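Local coordinates for exotoxin 3 (Staphylococcus aureus, PDB 2Z8L), which binds the glycan sialyl Lewis X, and so probably recognises sialylated host glycans as a superantigen-like toxin built from an OB fold and a beta-grasp domain, at residues H132-E137 with K142-K147. Sequence-based numbering, arbitrary orientation.
Sequences HYIYKE and KELDFK. Unlike the reference sequence in segment 132-137: His132 (reference Tyr). With GOL (glycerol), chain D.
His132 has CG anti to its backbone N (chi1 180°) on a CB directed at the helix, which carries the imidazole across to meet Leu144 obliquely, NE2 lying 4.0 Å from CD2 of Leu144. Leu144 CD2 also packs against Ile134 CD1 at 4.3 Å, an apolar contact. On the helix, Glu143 and Lys147 sit one turn apart. Glu143 starts with CG anti to its backbone N (chi1 -171°), Lys147 with CG anti to its carbonyl carbon; the extended chains then converge, and NZ of Lys147 forms a salt bridge with OE2 of Glu143 at 2.7 Å, on the anti side of the carboxylate. No hydrogen bond joins the two segments directly; a glycerol, probably from the crystallisation liquor, spans them instead. Its O3 accepts the backbone N-H of Tyr135 at 2.8 Å, a fairly straight bond (162°), and its O1 accepts NZ of Lys147 at 2.9 Å. O1 is also only 2.6 Å from OE2 of Glu143. Glycerol O2 lies at the imidazole edge. The Lys136 chain folds over at its far end, where NZ hydrogen-bonds Thr99 OG1 and forms a salt bridge with Asp78, while CE passes 4.2 Å from Glu143 OE1. Ile200 and Val139, on strands 200-207 and 138-140, pack against both Ile134 and Leu144; Phe80, on strand 77-81 of the OB-fold domain like Asp78, touches Glu143 and Lys147, placing helix 141-155 and this loop at the domain junction.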
# COMPACT_ATOMS: atom_id res chain seq x y z
N HIS A 132 -9.21 10.28 5.10
CA HIS A 132 -8.10 9.88 4.28
C HIS A 132 -8.59 10.06 2.85
O HIS A 132 -9.51 9.39 2.41
CB HIS A 132 -7.74 8.43 4.50
CG HIS A 132 -6.59 7.96 3.68
ND1 HIS A 132 -5.29 8.34 3.94
CD2 HIS A 132 -6.54 7.16 2.59
CE1 HIS A 132 -4.49 7.78 3.05
NE2 HIS A 132 -5.22 7.05 2.22
N TYR A 133 -7.91 10.92 2.14
CA TYR A 133 -8.29 11.24 0.78
C TYR A 133 -7.73 10.22 -0.21
O TYR A 133 -6.52 9.94 -0.26
CB TYR A 133 -7.82 12.63 0.46
CG TYR A 133 -8.37 13.64 1.41
CD1 TYR A 133 -9.73 13.93 1.43
CD2 TYR A 133 -7.56 14.27 2.35
CE1 TYR A 133 -10.28 14.84 2.30
CE2 TYR A 133 -8.11 15.21 3.24
CZ TYR A 133 -9.48 15.48 3.21
OH TYR A 133 -10.04 16.42 4.07
N ILE A 134 -8.63 9.74 -1.11
CA ILE A 134 -8.34 8.73 -2.09
C ILE A 134 -8.39 9.38 -3.46
O ILE A 134 -9.38 10.02 -3.78
CB ILE A 134 -9.42 7.60 -2.04
CG1 ILE A 134 -9.56 6.94 -0.66
CG2 ILE A 134 -9.23 6.54 -3.10
CD1 ILE A 134 -8.36 6.24 -0.23
N TYR A 135 -7.31 9.24 -4.23
CA TYR A 135 -7.21 9.83 -5.57
C TYR A 135 -7.28 8.82 -6.69
O TYR A 135 -7.31 9.24 -7.86
CB TYR A 135 -5.91 10.66 -5.69
CG TYR A 135 -5.86 11.81 -4.71
CD1 TYR A 135 -6.23 13.08 -5.08
CD2 TYR A 135 -5.41 11.61 -3.41
CE1 TYR A 135 -6.19 14.14 -4.18
CE2 TYR A 135 -5.36 12.67 -2.53
CZ TYR A 135 -5.76 13.91 -2.92
OH TYR A 135 -5.73 15.02 -2.08
N LYS A 136 -7.35 7.54 -6.37
CA LYS A 136 -7.26 6.51 -7.36
C LYS A 136 -8.49 5.63 -7.42
O LYS A 136 -8.98 5.20 -6.40
CB LYS A 136 -5.97 5.66 -7.15
CG LYS A 136 -4.74 6.45 -7.63
CD LYS A 136 -3.40 5.76 -7.38
CE LYS A 136 -3.38 4.25 -7.80
NZ LYS A 136 -3.74 3.87 -9.25
N GLU A 137 -8.88 5.27 -8.64
CA GLU A 137 -9.95 4.33 -8.86
C GLU A 137 -9.59 2.95 -8.39
O GLU A 137 -10.46 2.25 -7.89
CB GLU A 137 -10.30 4.25 -10.35
CG GLU A 137 -10.86 5.52 -10.89
CD GLU A 137 -10.78 5.62 -12.42
OE1 GLU A 137 -10.36 4.63 -13.08
OE2 GLU A 137 -11.08 6.70 -12.91
N LYS A 142 -1.20 -2.55 -0.59
CA LYS A 142 0.15 -2.11 -0.22
C LYS A 142 0.22 -0.60 0.08
O LYS A 142 0.76 -0.18 1.12
CB LYS A 142 1.09 -2.41 -1.35
CG LYS A 142 2.54 -2.03 -1.09
CD LYS A 142 3.40 -2.11 -2.35
CE LYS A 142 4.88 -1.81 -2.17
NZ LYS A 142 5.47 -2.90 -1.34
N GLU A 143 -0.29 0.19 -0.83
CA GLU A 143 -0.31 1.64 -0.68
C GLU A 143 -1.13 2.11 0.50
O GLU A 143 -0.67 2.92 1.26
CB GLU A 143 -0.77 2.31 -1.98
CG GLU A 143 -0.58 3.81 -1.92
CD GLU A 143 -0.80 4.54 -3.23
OE1 GLU A 143 -0.99 3.93 -4.32
OE2 GLU A 143 -0.79 5.81 -3.13
N LEU A 144 -2.32 1.56 0.64
CA LEU A 144 -3.13 1.98 1.78
C LEU A 144 -2.45 1.63 3.10
O LEU A 144 -2.34 2.48 4.01
CB LEU A 144 -4.47 1.27 1.69
CG LEU A 144 -5.53 1.90 0.84
CD1 LEU A 144 -6.67 0.90 0.76
CD2 LEU A 144 -5.92 3.19 1.67
N ASP A 145 -1.99 0.39 3.23
CA ASP A 145 -1.27 -0.07 4.45
C ASP A 145 -0.13 0.88 4.75
O ASP A 145 -0.01 1.40 5.86
CB ASP A 145 -0.81 -1.54 4.25
CG ASP A 145 0.15 -2.06 5.34
OD1 ASP A 145 -0.36 -2.28 6.44
OD2 ASP A 145 1.37 -2.23 5.08
N PHE A 146 0.70 1.15 3.77
CA PHE A 146 1.90 1.93 3.99
C PHE A 146 1.59 3.38 4.39
O PHE A 146 2.10 3.91 5.39
CB PHE A 146 2.77 1.89 2.76
CG PHE A 146 4.17 2.44 2.98
CD1 PHE A 146 4.46 3.78 2.87
CD2 PHE A 146 5.22 1.57 3.31
CE1 PHE A 146 5.77 4.24 3.10
CE2 PHE A 146 6.47 2.02 3.55
CZ PHE A 146 6.75 3.36 3.47
N LYS A 147 0.73 4.01 3.59
CA LYS A 147 0.38 5.38 3.89
C LYS A 147 -0.36 5.56 5.23
O LYS A 147 -0.15 6.58 5.94
CB LYS A 147 -0.40 5.93 2.75
CG LYS A 147 0.49 6.10 1.55
CD LYS A 147 -0.19 6.87 0.50
CE LYS A 147 0.87 7.47 -0.49
NZ LYS A 147 0.24 7.89 -1.81
C1 GOL D . -3.70 7.56 -1.11
O1 GOL D . -2.51 6.94 -1.55
C2 GOL D . -4.84 6.65 -1.50
O2 GOL D . -4.60 5.41 -0.85
C3 GOL D . -4.92 6.43 -3.03
O3 GOL D . -5.06 7.61 -3.78